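Local coordinates for protein serine repeat antigen 5 (Plasmodium falciparum, PDB 6X42) that has a papain-like cysteine protease fold and, as a pseudo-zymogen of the malaria parasite, probably lacks ordinary protease activity, at residues Lys90-Glu95 with Pro99-Gln104. Residues are numbered along the deposited sequence; the frame is centred on the assembly and turned at random. Where two conformers were deposited one is given.
Sequences KDRCDE and PMEFLQ
With CG trans to the backbone N (chi1 -175°) and the rest of the chain extended, E101 reaches from the first turn of helix 99-109 to meet R92, whose chain bends at chi2 as it comes from the opposite direction. The guanidinium grips the carboxylate end-on with two nitrogens. R92 NH2 donates to E101 OE2 at 2.6 Å, close to straight at 169° and in the guanidinium plane; the bond from R92 NH1 to E101 OE1 is longer, 3.1 Å, and more bent. The two planes are 56° apart, and both donors reach the carboxylate from above its plane, on the same side, rather than within it. K90 completes a salt-bridge network within the papain-like fold, tying the loop between helices 78-83 and 99-109 to the start of the latter, although R92 CA and E101 CA stay 12.2 Å apart. K90 CD lies over one guanidinium face, toward its rim, and K90 NZ makes a long salt bridge of 3.6 Å to E101 OE2. E101 OE1 also hydrogen-bonds to S97 OG. R92 is buried against W54 and Y85, and its NE is hydrogen-bonded to the backbone O of A82, which helps fix the guanidinium's rotation.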
ATOM      1  N   LYS A  90      10.507  21.100   0.271  1.00 24.74           N
ATOM      2  CA  LYS A  90       9.348  20.551  -0.408  1.00 25.06           C
ATOM      3  C   LYS A  90       8.080  20.907   0.360  1.00 24.33           C
ATOM      4  O   LYS A  90       8.122  21.219   1.550  1.00 25.68           O
ATOM      5  CB  LYS A  90       9.466  19.032  -0.496  1.00 28.04           C
ATOM      6  CG  LYS A  90      10.728  18.552  -1.192  1.00 31.29           C
ATOM      7  CD  LYS A  90      10.935  17.058  -0.961  1.00 33.92           C
ATOM      8  CE  LYS A  90      12.269  16.557  -1.503  1.00 36.12           C
ATOM      9  NZ  LYS A  90      12.319  16.496  -2.999  1.00 38.30           N
ATOM     10  N   ASP A  91       6.936  20.816  -0.334  1.00 24.58           N
ATOM     11  CA  ASP A  91       5.612  21.121   0.227  1.00 25.48           C
ATOM     12  C   ASP A  91       4.945  19.809   0.673  1.00 22.19           C
ATOM     13  O   ASP A  91       4.070  19.275   0.003  1.00 21.65           O
ATOM     14  CB  ASP A  91       4.735  21.823  -0.837  1.00 28.17           C
ATOM     15  CG  ASP A  91       5.265  23.205  -1.283  1.00 30.03           C
ATOM     16  OD1 ASP A  91       6.213  23.722  -0.663  1.00 33.81           O
ATOM     17  OD2 ASP A  91       4.724  23.785  -2.280  1.00 28.50           O
ATOM     18  N   ARG A  92       5.322  19.309   1.852  1.00 19.43           N
ATOM     19  CA  ARG A  92       4.989  17.933   2.221  1.00 18.37           C
ATOM     20  C   ARG A  92       3.544  17.732   2.669  1.00 16.23           C
ATOM     21  O   ARG A  92       3.065  16.594   2.687  1.00 17.10           O
ATOM     22  CB  ARG A  92       5.952  17.435   3.297  1.00 19.36           C
ATOM     23  CG  ARG A  92       7.308  17.051   2.732  1.00 21.68           C
ATOM     24  CD  ARG A  92       7.188  15.726   2.016  1.00 22.85           C
ATOM     25  NE  ARG A  92       8.468  15.063   1.830  1.00 22.40           N
ATOM     26  CZ  ARG A  92       8.949  14.663   0.647  1.00 22.97           C
ATOM     27  NH1 ARG A  92       8.261  14.851  -0.468  1.00 23.14           N
ATOM     28  NH2 ARG A  92      10.108  14.035   0.577  1.00 26.58           N
ATOM     29  N   CYS A  93       2.839  18.780   3.072  1.00 16.00           N
ATOM     30  CA  CYS A  93       1.432  18.598   3.434  1.00 15.12           C
ATOM     31  C   CYS A  93       0.527  18.738   2.218  1.00 14.71           C
ATOM     32  O   CYS A  93      -0.386  17.929   2.019  1.00 15.66           O
ATOM     33  CB  CYS A  93       1.015  19.568   4.542  1.00 15.97           C
ATOM     34  SG  CYS A  93      -0.711  19.305   5.083  1.00 15.41           S
ATOM     35  N   ASP A  94       0.803  19.717   1.367  1.00 16.20           N
ATOM     36  CA  ASP A  94      -0.108  20.012   0.276  1.00 17.67           C
ATOM     37  C   ASP A  94       0.100  19.112  -0.923  1.00 17.75           C
ATOM     38  O   ASP A  94      -0.831  18.930  -1.702  1.00 21.03           O
ATOM     39  CB  ASP A  94       0.019  21.477  -0.155  1.00 22.76           C
ATOM     40  CG  ASP A  94      -0.688  22.428   0.793  1.00 27.36           C
ATOM     41  OD1 ASP A  94      -1.275  21.947   1.788  1.00 30.11           O
ATOM     42  OD2 ASP A  94      -0.672  23.650   0.534  1.00 29.34           O
ATOM     43  N   GLU A  95       1.296  18.568  -1.101  1.00 17.05           N
ATOM     44  CA  GLU A  95       1.631  17.844  -2.324  1.00 18.07           C
ATOM     45  C   GLU A  95       2.191  16.469  -1.997  1.00 18.13           C
ATOM     46  O   GLU A  95       3.218  16.350  -1.320  1.00 22.03           O
ATOM     47  CB  GLU A  95       2.679  18.614  -3.124  1.00 19.92           C
ATOM     48  CG  GLU A  95       2.307  20.044  -3.486  1.00 23.10           C
ATOM     49  CD  GLU A  95       1.180  20.145  -4.495  1.00 26.26           C
ATOM     50  OE1 GLU A  95       0.925  19.160  -5.216  1.00 28.01           O
ATOM     51  OE2 GLU A  95       0.527  21.217  -4.545  1.00 27.77           O
ATOM     52  N   PRO A  99       5.920   6.325  -4.345  1.00 15.50           N
ATOM     53  CA  PRO A  99       6.704   5.227  -3.759  1.00 15.91           C
ATOM     54  C   PRO A  99       8.160   5.245  -4.161  1.00 17.14           C
ATOM     55  O   PRO A  99       9.014   4.826  -3.375  1.00 17.44           O
ATOM     56  CB  PRO A  99       5.985   3.964  -4.258  1.00 17.09           C
ATOM     57  CG  PRO A  99       4.590   4.431  -4.477  1.00 15.73           C
ATOM     58  CD  PRO A  99       4.709   5.835  -5.014  1.00 15.45           C
ATOM     59  N   MET A 100       8.461   5.726  -5.368  1.00 17.70           N
ATOM     60  CA  MET A 100       9.848   5.904  -5.783  1.00 18.84           C
ATOM     61  C   MET A 100      10.586   6.825  -4.824  1.00 18.71           C
ATOM     62  O   MET A 100      11.728   6.545  -4.436  1.00 20.05           O
ATOM     63  CB  MET A 100       9.862   6.438  -7.220  0.59 20.18           C
ATOM     64  CG  MET A 100       8.993   5.617  -8.223  0.59 20.40           C
ATOM     65  SD  MET A 100       7.170   5.879  -8.315  0.59 19.01           S
ATOM     66  CE  MET A 100       6.630   4.230  -8.739  0.59 20.54           C
ATOM     67  N   GLU A 101       9.970   7.949  -4.452  1.00 19.53           N
ATOM     68  CA  GLU A 101      10.679   8.838  -3.540  1.00 19.48           C
ATOM     69  C   GLU A 101      10.795   8.213  -2.153  1.00 17.46           C
ATOM     70  O   GLU A 101      11.793   8.412  -1.452  1.00 19.29           O
ATOM     71  CB  GLU A 101      10.061  10.236  -3.447  1.00 19.25           C
ATOM     72  CG  GLU A 101      10.969  11.111  -2.545  1.00 22.71           C
ATOM     73  CD  GLU A 101      10.527  12.551  -2.277  1.00 22.98           C
ATOM     74  OE1 GLU A 101       9.426  12.978  -2.680  1.00 22.59           O
ATOM     75  OE2 GLU A 101      11.322  13.279  -1.644  1.00 25.71           O
ATOM     76  N   PHE A 102       9.778   7.465  -1.733  1.00 17.44           N
ATOM     77  CA  PHE A 102       9.845   6.764  -0.456  1.00 15.99           C
ATOM     78  C   PHE A 102      11.107   5.915  -0.365  1.00 17.15           C
ATOM     79  O   PHE A 102      11.841   5.964   0.634  1.00 17.62           O
ATOM     80  CB  PHE A 102       8.573   5.937  -0.280  1.00 17.65           C
ATOM     81  CG  PHE A 102       8.505   5.191   1.004  1.00 16.42           C
ATOM     82  CD1 PHE A 102       7.839   5.733   2.111  1.00 17.40           C
ATOM     83  CD2 PHE A 102       9.035   3.917   1.111  1.00 18.57           C
ATOM     84  CE1 PHE A 102       7.766   5.037   3.298  1.00 17.66           C
ATOM     85  CE2 PHE A 102       8.952   3.217   2.294  1.00 18.53           C
ATOM     86  CZ  PHE A 102       8.315   3.776   3.396  1.00 19.20           C
ATOM     87  N   LEU A 103      11.391   5.136  -1.405  1.00 17.53           N
ATOM     88  CA  LEU A 103      12.599   4.324  -1.363  1.00 17.74           C
ATOM     89  C   LEU A 103      13.862   5.182  -1.331  1.00 19.20           C
ATOM     90  O   LEU A 103      14.849   4.821  -0.684  1.00 21.37           O
ATOM     91  CB  LEU A 103      12.642   3.385  -2.559  1.00 19.52           C
ATOM     92  CG  LEU A 103      11.632   2.250  -2.539  1.00 19.83           C
ATOM     93  CD1 LEU A 103      11.827   1.430  -3.798  1.00 22.50           C
ATOM     94  CD2 LEU A 103      11.771   1.359  -1.330  1.00 20.25           C
ATOM     95  N   GLN A 104      13.867   6.306  -2.044  1.00 20.07           N
ATOM     96  CA  GLN A 104      15.043   7.170  -2.040  1.00 23.62           C
ATOM     97  C   GLN A 104      15.337   7.700  -0.648  1.00 23.23           C
ATOM     98  O   GLN A 104      16.503   7.839  -0.264  1.00 24.13           O
ATOM     99  CB  GLN A 104      14.821   8.332  -2.999  1.00 29.52           C
ATOM    100  CG  GLN A 104      16.105   9.063  -3.331  1.00 37.45           C
ATOM    101  CD  GLN A 104      17.087   8.181  -4.121  1.00 44.48           C
ATOM    102  OE1 GLN A 104      16.699   7.490  -5.066  1.00 46.98           O
ATOM    103  NE2 GLN A 104      18.350   8.191  -3.720  1.00 47.99           N
TER